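Local structure of glucanase (Klebsiella pneumoniae, 5GY3) at residues 217-222 and 268-273; 221-226 and 274-279; 121-126 and 135-140; 114-119 and 163-168. The protein probably hydrolyses internal beta-1,4-glucosidic bonds in cellulose, lichenin and cereal beta-D-glucans, as a family 8 endoglucanase. All coordinates share one frame; numbering follows the deposited sequence.

Contact 1 (217-222 and 268-273)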
loop_
_atom_site.group_PDB
_atom_site.type_symbol
_atom_site.label_atom_id
_atom_site.label_comp_id
_atom_site.label_asym_id
_atom_site.label_seq_id
_atom_site.Cartn_x
_atom_site.Cartn_y
_atom_site.Cartn_z
ATOM N N ASP A 217 -6.294 3.830 5.099
ATOM C CA ASP A 217 -4.973 3.962 4.490
ATOM C C ASP A 217 -3.879 3.709 5.523
ATOM O O ASP A 217 -3.022 2.830 5.339
ATOM C CB ASP A 217 -4.790 5.352 3.872
ATOM C CG ASP A 217 -5.359 5.463 2.461
ATOM O OD1 ASP A 217 -5.846 4.453 1.902
ATOM O OD2 ASP A 217 -5.297 6.574 1.905
ATOM N N ALA A 218 -3.932 4.446 6.634
ATOM C CA ALA A 218 -2.823 4.471 7.586
ATOM C C ALA A 218 -2.561 3.112 8.221
ATOM O O ALA A 218 -1.410 2.819 8.578
ATOM C CB ALA A 218 -3.100 5.515 8.667
ATOM N N ILE A 219 -3.600 2.276 8.358
ATOM C CA ILE A 219 -3.434 0.964 8.976
ATOM C C ILE A 219 -2.459 0.086 8.192
ATOM O O ILE A 219 -1.914 -0.875 8.742
ATOM C CB ILE A 219 -4.820 0.298 9.129
ATOM C CG1 ILE A 219 -4.739 -0.928 10.043
ATOM C CG2 ILE A 219 -5.372 -0.100 7.766
ATOM C CD1 ILE A 219 -4.177 -0.612 11.417
ATOM N N ARG A 220 -2.191 0.399 6.922
ATOM C CA ARG A 220 -1.184 -0.360 6.186
ATOM C C ARG A 220 0.239 -0.054 6.643
ATOM O O ARG A 220 1.150 -0.828 6.326
ATOM C CB ARG A 220 -1.313 -0.095 4.682
ATOM C CG ARG A 220 -2.547 -0.740 4.099
ATOM C CD ARG A 220 -2.554 -0.676 2.583
ATOM N NE ARG A 220 -2.377 0.695 2.110
ATOM C CZ ARG A 220 -3.368 1.497 1.737
ATOM N NH1 ARG A 220 -4.619 1.058 1.783
ATOM N NH2 ARG A 220 -3.103 2.735 1.313
ATOM N N ILE A 221 0.451 1.053 7.364
ATOM C CA ILE A 221 1.806 1.422 7.779
ATOM C C ILE A 221 2.437 0.352 8.663
ATOM O O ILE A 221 3.574 -0.067 8.380
ATOM C CB ILE A 221 1.788 2.817 8.436
ATOM C CG1 ILE A 221 1.332 3.869 7.417
ATOM C CG2 ILE A 221 3.157 3.189 9.063
ATOM C CD1 ILE A 221 1.007 5.262 8.027
ATOM N N PRO A 222 1.790 -0.132 9.729
ATOM C CA PRO A 222 2.418 -1.202 10.517
ATOM C C PRO A 222 2.571 -2.493 9.740
ATOM O O PRO A 222 3.508 -3.262 10.002
ATOM C CB PRO A 222 1.476 -1.363 11.718
ATOM C CG PRO A 222 0.166 -0.770 11.263
ATOM C CD PRO A 222 0.549 0.359 10.361
ATOM N N GLY A 268 -11.635 -9.127 10.684
ATOM C CA GLY A 268 -11.161 -9.557 9.372
ATOM C C GLY A 268 -9.747 -9.087 9.082
ATOM O O GLY A 268 -8.825 -9.288 9.883
ATOM N N GLY A 269 -9.577 -8.420 7.934
ATOM C CA GLY A 269 -8.244 -7.980 7.525
ATOM C C GLY A 269 -7.634 -6.940 8.450
ATOM O O GLY A 269 -6.424 -6.957 8.697
ATOM N N LEU A 270 -8.447 -6.005 8.958
ATOM C CA LEU A 270 -7.901 -5.038 9.914
ATOM C C LEU A 270 -7.383 -5.743 11.156
ATOM O O LEU A 270 -6.303 -5.421 11.665
ATOM C CB LEU A 270 -8.951 -3.997 10.315
ATOM C CG LEU A 270 -9.379 -2.917 9.326
ATOM C CD1 LEU A 270 -10.348 -1.946 10.014
ATOM C CD2 LEU A 270 -8.177 -2.164 8.819
ATOM N N LEU A 271 -8.149 -6.711 11.657
ATOM C CA LEU A 271 -7.720 -7.455 12.830
ATOM C C LEU A 271 -6.451 -8.252 12.546
ATOM O O LEU A 271 -5.603 -8.397 13.432
ATOM C CB LEU A 271 -8.854 -8.371 13.292
ATOM C CG LEU A 271 -8.619 -9.236 14.525
ATOM C CD1 LEU A 271 -8.211 -8.363 15.691
ATOM C CD2 LEU A 271 -9.888 -10.038 14.854
ATOM N N ALA A 272 -6.295 -8.747 11.315
ATOM C CA ALA A 272 -5.067 -9.444 10.941
ATOM C C ALA A 272 -3.856 -8.519 11.015
ATOM O O ALA A 272 -2.777 -8.931 11.454
ATOM C CB ALA A 272 -5.210 -10.045 9.542
ATOM N N VAL A 273 -4.013 -7.255 10.619
ATOM C CA VAL A 273 -2.905 -6.311 10.785
ATOM C C VAL A 273 -2.604 -6.082 12.262
ATOM O O VAL A 273 -1.438 -5.970 12.663
ATOM C CB VAL A 273 -3.210 -4.985 10.060
ATOM C CG1 VAL A 273 -2.151 -3.919 10.403
ATOM C CG2 VAL A 273 -3.260 -5.213 8.560
#
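Ile219 lies against two residues about one helical turn apart, Leu270 and Val273. CD2 of Leu270 touches both branches of the isoleucine, 3.6 Å from its CG2 methyl and 3.9 Å from its CG1. The CG1 branch also runs past Val273 in the opposite sense, with CG1 of Ile219 4.0 Å from CG1 of Val273. That branch reaches the second helix because CG1 of Ile219 stands trans to the main-chain nitrogen (chi1 -167°). Leu270 does not point straight at its partner from the backbone; its CG sits beside its own N (chi1 -72°), and chi2 of -175° sends CD1 on trans to CA and turns the other methyl, CD2, to the isoleucine. The same methyl of Val273, CG1, also packs 3.5 Å from the carbonyl oxygen of Ile219 and 4.0 Å from CG of Pro222, whose ring it crosses at about a right angle. No hydrogen bond joins the two segments, and all four touching residues are buried. Arg220 points away from the contact and makes a salt bridge to Asp217 whose hydrogen bond, NH2 to OD1 at 3.3 Å, is weak; the Asp217 carbonyl oxygen lies over one face of its guanidinium. Tyr294 of helix 293-307 touches both Ile219 and Leu270, and Met242 covers Ile219 further. The side chain of Ile219 lies about 11 Å from that of the predicted nucleophile Asp87. A type I beta turn from Asp217 to Arg220, leading into helix 220-228, packs on helix 268-278 within the (alpha/alpha)6 barrel characteristic of family 8 glycosidases.

Contact 2 (221-226 and 274-279); sequences IPLYLS and RDLTLG
OG of Ser226 and the carbonyl oxygen of Leu276 share one water, which lies 2.7 Å from the hydroxyl and donates a hydrogen to the Leu276 oxygen at 2.8 Å. This bridge belongs to a helix pair of the (alpha/alpha)6 barrel of family 8: the axes of the short segments 221-226 and 274-278 run in broadly the same direction, at 43° to each other, and approach to 9.3 Å. The water provides a polar tie in a contact with no direct hydrogen bond. Leu276 contributes the most area. With CG trans to the main-chain nitrogen (chi1 180°), it reaches helix 220-228 and splits its contacts by branch. CD2 meets CD1 of Leu223 at 3.7 Å, the two side chains passing at a slant, while CG and CD1 lie alongside the Ser226 hydroxyl. Ser226 OG therefore sits against leucine carbons and is bonded to the water as well. Helix 293-307 covers the same leucines, Ala305 touching both Leu223 and Leu276. Beyond the interface, Arg274 forms a salt bridge with the neighbouring Asp275, NH2 to OD1 at 2.9 Å, and a second one with Glu280, while Asp275 also pairs with Arg247; this charged cluster takes no part in the contact. Gly279, with positive phi, forms a Schellman motif after the last turn of helix 268-278. Two residues before it, Thr277 hydrogen-bonds through OG1 to the Val273 carbonyl of its own helix, and that same oxygen rests 3.3 Å from CB of Pro222.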
loop_
_atom_site.group_PDB
_atom_site.type_symbol
_atom_site.label_atom_id
_atom_site.label_comp_id
_atom_site.label_asym_id
_atom_site.label_seq_id
_atom_site.Cartn_x
_atom_site.Cartn_y
_atom_site.Cartn_z
ATOM N N ILE A 221 0.451 1.053 7.364
ATOM C CA ILE A 221 1.806 1.422 7.779
ATOM C C ILE A 221 2.437 0.352 8.663
ATOM O O ILE A 221 3.574 -0.067 8.380
ATOM C CB ILE A 221 1.788 2.817 8.436
ATOM C CG1 ILE A 221 1.332 3.869 7.417
ATOM C CG2 ILE A 221 3.157 3.189 9.063
ATOM C CD1 ILE A 221 1.007 5.262 8.027
ATOM N N PRO A 222 1.790 -0.132 9.729
ATOM C CA PRO A 222 2.418 -1.202 10.517
ATOM C C PRO A 222 2.571 -2.493 9.740
ATOM O O PRO A 222 3.508 -3.262 10.002
ATOM C CB PRO A 222 1.476 -1.363 11.718
ATOM C CG PRO A 222 0.166 -0.770 11.263
ATOM C CD PRO A 222 0.549 0.359 10.361
ATOM N N LEU A 223 1.679 -2.760 8.789
ATOM C CA LEU A 223 1.894 -3.876 7.879
ATOM C C LEU A 223 3.212 -3.717 7.132
ATOM O O LEU A 223 4.050 -4.624 7.137
ATOM C CB LEU A 223 0.729 -3.988 6.897
ATOM C CG LEU A 223 0.935 -4.884 5.670
ATOM C CD1 LEU A 223 1.132 -6.360 6.058
ATOM C CD2 LEU A 223 -0.264 -4.738 4.748
ATOM N N TYR A 224 3.428 -2.562 6.491
ATOM C CA TYR A 224 4.660 -2.416 5.713
ATOM C C TYR A 224 5.891 -2.353 6.614
ATOM O O TYR A 224 6.955 -2.875 6.249
ATOM C CB TYR A 224 4.583 -1.175 4.826
ATOM C CG TYR A 224 3.538 -1.239 3.741
ATOM C CD1 TYR A 224 3.289 -2.413 3.039
ATOM C CD2 TYR A 224 2.799 -0.104 3.409
ATOM C CE1 TYR A 224 2.321 -2.449 2.023
ATOM C CE2 TYR A 224 1.841 -0.134 2.415
ATOM C CZ TYR A 224 1.601 -1.304 1.725
ATOM O OH TYR A 224 0.643 -1.305 0.726
ATOM N N LEU A 225 5.763 -1.751 7.801
ATOM C CA LEU A 225 6.880 -1.723 8.743
ATOM C C LEU A 225 7.255 -3.126 9.197
ATOM O O LEU A 225 8.437 -3.490 9.229
ATOM C CB LEU A 225 6.524 -0.871 9.963
ATOM C CG LEU A 225 6.486 0.647 9.795
ATOM C CD1 LEU A 225 5.941 1.289 11.075
ATOM C CD2 LEU A 225 7.873 1.199 9.450
ATOM N N SER A 226 6.261 -3.907 9.613
ATOM C CA SER A 226 6.542 -5.262 10.060
ATOM C C SER A 226 7.031 -6.138 8.909
ATOM O O SER A 226 7.857 -7.032 9.120
ATOM C CB SER A 226 5.295 -5.858 10.704
ATOM O OG SER A 226 5.611 -7.140 11.201
ATOM N N ARG A 274 -3.643 -5.986 13.097
ATOM C CA ARG A 274 -3.421 -5.851 14.534
ATOM C C ARG A 274 -2.620 -7.035 15.072
ATOM O O ARG A 274 -1.654 -6.847 15.822
ATOM C CB ARG A 274 -4.762 -5.708 15.263
ATOM C CG ARG A 274 -4.672 -5.594 16.788
ATOM C CD ARG A 274 -4.757 -6.966 17.417
ATOM N NE ARG A 274 -4.767 -6.923 18.873
ATOM C CZ ARG A 274 -4.392 -7.949 19.623
ATOM N NH1 ARG A 274 -4.428 -7.860 20.949
ATOM N NH2 ARG A 274 -3.967 -9.058 19.032
ATOM N N ASP A 275 -3.011 -8.263 14.699
ATOM C CA ASP A 275 -2.303 -9.452 15.171
ATOM C C ASP A 275 -0.855 -9.446 14.699
ATOM O O ASP A 275 0.061 -9.772 15.467
ATOM C CB ASP A 275 -2.992 -10.729 14.683
ATOM C CG ASP A 275 -4.288 -11.042 15.429
ATOM O OD1 ASP A 275 -4.533 -10.467 16.507
ATOM O OD2 ASP A 275 -5.060 -11.883 14.921
ATOM N N LEU A 276 -0.634 -9.073 13.435
ATOM C CA LEU A 276 0.730 -8.963 12.927
ATOM C C LEU A 276 1.529 -7.942 13.726
ATOM O O LEU A 276 2.688 -8.192 14.088
ATOM C CB LEU A 276 0.712 -8.596 11.438
ATOM C CG LEU A 276 2.076 -8.434 10.751
ATOM C CD1 LEU A 276 2.859 -9.755 10.747
ATOM C CD2 LEU A 276 1.907 -7.913 9.337
ATOM N N THR A 277 0.928 -6.782 14.010
ATOM C CA THR A 277 1.658 -5.718 14.689
ATOM C C THR A 277 2.100 -6.147 16.080
ATOM O O THR A 277 3.206 -5.808 16.517
ATOM C CB THR A 277 0.793 -4.462 14.763
ATOM O OG1 THR A 277 0.468 -4.054 13.433
ATOM C CG2 THR A 277 1.512 -3.319 15.492
ATOM N N LEU A 278 1.254 -6.882 16.787
ATOM C CA LEU A 278 1.563 -7.300 18.147
ATOM C C LEU A 278 2.287 -8.635 18.203
ATOM O O LEU A 278 2.639 -9.088 19.298
ATOM C CB LEU A 278 0.275 -7.363 18.980
ATOM C CG LEU A 278 -0.451 -6.038 19.223
ATOM C CD1 LEU A 278 -1.560 -6.170 20.274
ATOM C CD2 LEU A 278 0.534 -4.935 19.600
ATOM N N GLY A 279 2.538 -9.266 17.059
ATOM C CA GLY A 279 3.190 -10.556 17.072
ATOM C C GLY A 279 2.339 -11.676 17.612
ATOM O O GLY A 279 2.876 -12.708 18.023
HETATM O O HOH W 1 5.205 -6.968 13.819
#

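Contact 3 (121-126 and 135-140); sequences KYTVVT and PGVKGF
The last turn of helix 106-123, just before the hairpin 124-127/130-133, is met here by the loop that follows the hairpin. Val137 of this loop makes the contact, chiefly through one methyl. Its CG2 lies 3.8 Å from the carbonyl oxygen of Tyr122. The same CG2 of Val137 is 3.9 Å from CB of Tyr122. CG2 of Thr123 is a little further from it, at 4.1 Å, and the valine and threonine side chains cross at about a right angle. With CG beside its own N (chi1 -64°), Tyr122 turns its ring away from the loop, and of its side chain CB is what lies near the valine; one ring face is covered by CG of Lys121, 3.8 Å above the centre. Thr123 likewise offers a methyl rather than its hydroxyl, because OG1 is hydrogen-bonded to the Leu119 carbonyl of the preceding helical turn. The loop has its own supports: the Val137 and Lys138 amides are hydrogen-bonded to Asn84 and Asn83, and CB of Pro135 sits over a face of the Phe140 ring. Across the two segments there is no hydrogen bond. The contact is thus a small, partly buried van der Waals patch, and the polar groups that fix the loop backbone bond to other parts of the chain.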
loop_
_atom_site.group_PDB
_atom_site.type_symbol
_atom_site.label_atom_id
_atom_site.label_comp_id
_atom_site.label_asym_id
_atom_site.label_seq_id
_atom_site.Cartn_x
_atom_site.Cartn_y
_atom_site.Cartn_z
ATOM N N LYS A 121 11.731 9.353 -11.258
ATOM C CA LYS A 121 11.784 10.547 -12.093
ATOM C C LYS A 121 10.580 11.460 -11.858
ATOM O O LYS A 121 10.731 12.686 -11.778
ATOM C CB LYS A 121 11.872 10.151 -13.562
ATOM C CG LYS A 121 11.861 11.338 -14.501
ATOM C CD LYS A 121 12.108 10.913 -15.929
ATOM C CE LYS A 121 12.097 12.136 -16.841
ATOM N NZ LYS A 121 12.266 11.737 -18.258
ATOM N N TYR A 122 9.381 10.888 -11.732
ATOM C CA TYR A 122 8.153 11.677 -11.741
ATOM C C TYR A 122 7.453 11.831 -10.401
ATOM O O TYR A 122 6.627 12.743 -10.270
ATOM C CB TYR A 122 7.147 11.069 -12.723
ATOM C CG TYR A 122 7.629 11.108 -14.143
ATOM C CD1 TYR A 122 7.548 12.278 -14.894
ATOM C CD2 TYR A 122 8.157 9.973 -14.744
ATOM C CE1 TYR A 122 7.993 12.310 -16.207
ATOM C CE2 TYR A 122 8.601 9.996 -16.051
ATOM C CZ TYR A 122 8.515 11.164 -16.776
ATOM O OH TYR A 122 8.958 11.168 -18.076
ATOM N N THR A 123 7.701 10.961 -9.420
ATOM C CA THR A 123 6.980 11.070 -8.154
ATOM C C THR A 123 7.856 11.445 -6.966
ATOM O O THR A 123 7.314 11.802 -5.911
ATOM C CB THR A 123 6.230 9.764 -7.809
ATOM O OG1 THR A 123 7.140 8.789 -7.271
ATOM C CG2 THR A 123 5.519 9.192 -9.033
ATOM N N VAL A 124 9.176 11.376 -7.092
ATOM C CA VAL A 124 10.071 11.664 -5.975
ATOM C C VAL A 124 10.615 13.071 -6.143
ATOM O O VAL A 124 11.140 13.423 -7.211
ATOM C CB VAL A 124 11.203 10.632 -5.877
ATOM C CG1 VAL A 124 12.280 11.121 -4.894
ATOM C CG2 VAL A 124 10.636 9.312 -5.401
ATOM N N VAL A 125 10.473 13.883 -5.095
ATOM C CA VAL A 125 10.923 15.265 -5.131
ATOM C C VAL A 125 11.770 15.545 -3.899
ATOM O O VAL A 125 11.745 14.808 -2.911
ATOM C CB VAL A 125 9.746 16.266 -5.218
ATOM C CG1 VAL A 125 8.924 16.016 -6.485
ATOM C CG2 VAL A 125 8.878 16.175 -3.974
ATOM N N THR A 126 12.556 16.613 -3.993
ATOM C CA THR A 126 13.310 17.141 -2.867
ATOM C C THR A 126 12.461 18.195 -2.173
ATOM O O THR A 126 12.037 19.162 -2.813
ATOM C CB THR A 126 14.620 17.765 -3.345
ATOM O OG1 THR A 126 15.327 16.825 -4.156
ATOM C CG2 THR A 126 15.483 18.168 -2.160
ATOM N N PRO A 135 2.018 11.270 -3.479
ATOM C CA PRO A 135 0.965 10.260 -3.712
ATOM C C PRO A 135 0.587 10.108 -5.175
ATOM O O PRO A 135 0.001 9.083 -5.542
ATOM C CB PRO A 135 -0.224 10.790 -2.898
ATOM C CG PRO A 135 0.386 11.702 -1.862
ATOM C CD PRO A 135 1.581 12.320 -2.543
ATOM N N GLY A 136 0.860 11.120 -5.993
ATOM C CA GLY A 136 0.605 11.080 -7.422
ATOM C C GLY A 136 1.362 12.212 -8.080
ATOM O O GLY A 136 1.797 13.155 -7.412
ATOM N N VAL A 137 1.536 12.098 -9.401
ATOM C CA VAL A 137 2.338 13.089 -10.121
ATOM C C VAL A 137 1.708 14.474 -10.021
ATOM O O VAL A 137 2.415 15.483 -9.886
ATOM C CB VAL A 137 2.540 12.667 -11.589
ATOM C CG1 VAL A 137 3.202 13.796 -12.379
ATOM C CG2 VAL A 137 3.392 11.409 -11.674
ATOM N N LYS A 138 0.379 14.554 -10.070
ATOM C CA LYS A 138 -0.310 15.838 -9.994
ATOM C C LYS A 138 -1.236 15.892 -8.787
ATOM O O LYS A 138 -1.758 14.869 -8.340
ATOM C CB LYS A 138 -1.147 16.123 -11.251
ATOM C CG LYS A 138 -0.328 16.346 -12.511
ATOM C CD LYS A 138 -1.184 16.888 -13.652
ATOM C CE LYS A 138 -2.661 16.559 -13.484
ATOM N NZ LYS A 138 -2.978 15.125 -13.705
ATOM N N GLY A 139 -1.454 17.107 -8.278
ATOM C CA GLY A 139 -2.496 17.360 -7.308
ATOM C C GLY A 139 -2.051 17.397 -5.862
ATOM O O GLY A 139 -2.851 17.799 -5.001
ATOM N N PHE A 140 -0.813 17.001 -5.564
ATOM C CA PHE A 140 -0.359 16.914 -4.182
ATOM C C PHE A 140 0.775 17.866 -3.861
ATOM O O PHE A 140 1.193 17.933 -2.697
ATOM C CB PHE A 140 0.059 15.476 -3.857
ATOM C CG PHE A 140 -1.049 14.499 -4.043
ATOM C CD1 PHE A 140 -2.023 14.355 -3.060
ATOM C CD2 PHE A 140 -1.158 13.774 -5.215
ATOM C CE1 PHE A 140 -3.081 13.464 -3.231
ATOM C CE2 PHE A 140 -2.213 12.881 -5.402
ATOM C CZ PHE A 140 -3.176 12.734 -4.414
#

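Contact 4 (114-119 and 163-168); sequences AITASL and ERTHLT
Segment 114-119 is regular helix, whereas 163-168 is a corner: the weakly bonded end of helix 155-164 gives way to an extended Thr165 and then to His166, whose phi is positive (47°) at the N-cap position of the next helix. The backbones stay well apart, Ala117 and His166 coming nearest at 8.1 Å between CA atoms, so side chains span the gap. OG1 of Thr116 lies 3.8 Å from the CG2 methyl of Thr165. That hydroxyl is hydrogen-bonded to the Asp113 carbonyl of its own helix and, weakly, to that of Ser112. A little further along, CB of Ala117 comes obliquely to the His166 ring, 4.5 Å from CE1. Thr165 carries OG1 trans to its N (chi1 -174°), where it hydrogen-bonds to ND1 of His166 at 2.7 Å; either atom may be the donor. This bond probably limits rotation of the imidazole, whose CE1 is the atom nearest Ala117. Close by, Arg164 forms a salt bridge with Asp113 of helix 106-123, and Thr165 and His166 also touch a crystal neighbour. Between the two segments themselves the contact is loose and small, without hydrogen bonds, and the polar bonds of Thr116, Thr165 and His166 described here are made within each side.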
loop_
_atom_site.group_PDB
_atom_site.type_symbol
_atom_site.label_atom_id
_atom_site.label_comp_id
_atom_site.label_asym_id
_atom_site.label_seq_id
_atom_site.Cartn_x
_atom_site.Cartn_y
_atom_site.Cartn_z
ATOM N N ALA A 114 11.518 -0.275 -15.583
ATOM C CA ALA A 114 10.960 0.914 -16.214
ATOM C C ALA A 114 10.066 1.676 -15.247
ATOM O O ALA A 114 10.116 2.914 -15.186
ATOM C CB ALA A 114 10.189 0.527 -17.482
ATOM N N ILE A 115 9.249 0.950 -14.479
ATOM C CA ILE A 115 8.326 1.572 -13.533
ATOM C C ILE A 115 9.085 2.207 -12.377
ATOM O O ILE A 115 8.769 3.332 -11.969
ATOM C CB ILE A 115 7.298 0.538 -13.032
ATOM C CG1 ILE A 115 6.516 -0.034 -14.226
ATOM C CG2 ILE A 115 6.363 1.161 -11.972
ATOM C CD1 ILE A 115 5.788 -1.340 -13.926
ATOM N N THR A 116 10.097 1.514 -11.830
ATOM C CA THR A 116 10.835 2.115 -10.720
ATOM C C THR A 116 11.608 3.348 -11.178
ATOM O O THR A 116 11.696 4.331 -10.438
ATOM C CB THR A 116 11.769 1.108 -10.038
ATOM O OG1 THR A 116 12.709 0.564 -10.974
ATOM C CG2 THR A 116 10.965 -0.020 -9.419
ATOM N N ALA A 117 12.162 3.327 -12.393
ATOM C CA ALA A 117 12.798 4.539 -12.910
ATOM C C ALA A 117 11.780 5.661 -13.073
ATOM O O ALA A 117 12.075 6.828 -12.765
ATOM C CB ALA A 117 13.503 4.253 -14.234
ATOM N N SER A 118 10.571 5.324 -13.532
ATOM C CA SER A 118 9.503 6.319 -13.641
ATOM C C SER A 118 9.094 6.857 -12.274
ATOM O O SER A 118 8.804 8.051 -12.129
ATOM C CB SER A 118 8.285 5.718 -14.348
ATOM O OG SER A 118 8.507 5.585 -15.738
ATOM N N LEU A 119 9.036 5.994 -11.266
ATOM C CA LEU A 119 8.694 6.473 -9.933
ATOM C C LEU A 119 9.712 7.494 -9.434
ATOM O O LEU A 119 9.337 8.537 -8.894
ATOM C CB LEU A 119 8.574 5.299 -8.969
ATOM C CG LEU A 119 7.276 4.503 -9.095
ATOM C CD1 LEU A 119 7.430 3.189 -8.346
ATOM C CD2 LEU A 119 6.112 5.315 -8.520
ATOM N N GLU A 163 17.915 -3.329 -4.081
ATOM C CA GLU A 163 18.764 -4.483 -4.364
ATOM C C GLU A 163 18.951 -4.720 -5.857
ATOM O O GLU A 163 19.886 -5.436 -6.242
ATOM C CB GLU A 163 18.180 -5.732 -3.739
ATOM C CG GLU A 163 17.941 -5.625 -2.253
ATOM C CD GLU A 163 17.385 -6.916 -1.684
ATOM O OE1 GLU A 163 16.220 -7.267 -1.993
ATOM O OE2 GLU A 163 18.114 -7.597 -0.936
ATOM N N ARG A 164 18.064 -4.173 -6.687
ATOM C CA ARG A 164 17.986 -4.376 -8.129
ATOM C C ARG A 164 18.579 -3.210 -8.912
ATOM O O ARG A 164 19.340 -3.424 -9.862
ATOM C CB ARG A 164 16.507 -4.586 -8.518
ATOM C CG ARG A 164 16.150 -4.450 -10.009
ATOM C CD ARG A 164 16.459 -5.720 -10.777
ATOM N NE ARG A 164 16.312 -5.545 -12.216
ATOM C CZ ARG A 164 16.743 -6.424 -13.112
ATOM N NH1 ARG A 164 17.349 -7.531 -12.710
ATOM N NH2 ARG A 164 16.576 -6.191 -14.413
ATOM N N THR A 165 18.272 -1.975 -8.524
ATOM C CA THR A 165 18.605 -0.842 -9.375
ATOM C C THR A 165 18.534 0.445 -8.563
ATOM O O THR A 165 17.812 0.520 -7.559
ATOM C CB THR A 165 17.661 -0.776 -10.593
ATOM O OG1 THR A 165 18.087 0.265 -11.487
ATOM C CG2 THR A 165 16.203 -0.534 -10.168
ATOM N N HIS A 166 19.295 1.454 -9.011
ATOM C CA HIS A 166 19.304 2.778 -8.388
ATOM C C HIS A 166 19.421 2.653 -6.871
ATOM O O HIS A 166 18.661 3.261 -6.115
ATOM C CB HIS A 166 18.053 3.586 -8.756
ATOM C CG HIS A 166 17.903 3.877 -10.218
ATOM N ND1 HIS A 166 17.593 2.905 -11.143
ATOM C CD2 HIS A 166 17.988 5.041 -10.910
ATOM C CE1 HIS A 166 17.504 3.450 -12.344
ATOM N NE2 HIS A 166 17.747 4.745 -12.232
ATOM N N LEU A 167 20.378 1.830 -6.426
ATOM C CA LEU A 167 20.467 1.504 -5.003
ATOM C C LEU A 167 20.519 2.755 -4.131
ATOM O O LEU A 167 19.795 2.865 -3.130
ATOM C CB LEU A 167 21.693 0.620 -4.754
ATOM C CG LEU A 167 21.989 0.222 -3.307
ATOM C CD1 LEU A 167 22.645 -1.145 -3.291
ATOM C CD2 LEU A 167 22.893 1.232 -2.616
ATOM N N THR A 168 21.402 3.698 -4.468
ATOM C CA THR A 168 21.571 4.866 -3.607
ATOM C C THR A 168 20.281 5.676 -3.497
ATOM O O THR A 168 19.896 6.097 -2.395
ATOM C CB THR A 168 22.709 5.740 -4.126
ATOM O OG1 THR A 168 23.876 4.923 -4.302
ATOM C CG2 THR A 168 23.005 6.856 -3.125
#

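Contacts 1 and 2 are successive levels of one buried interface between helices 220-228 and 268-278, with centres 7 Å apart and Pro222 serving both. Contact 1 has no polar bond between its segments, while contact 2 adds a bridging water. Contacts 3 and 4 have their centres about 25 Å and 27 Å from that of contact 1 and lie nearer the surface. They share helix 106-123: contact 4 uses the part just before its last turn and contact 3 its end, and they touch where CG2 of Val124 meets the Leu119 carbonyl oxygen at 3.8 Å. Both are smaller and join the helix to irregular chain, a loop in contact 3 and an interhelical corner in contact 4, where methyl groups meet carbons, oxygens or a ring.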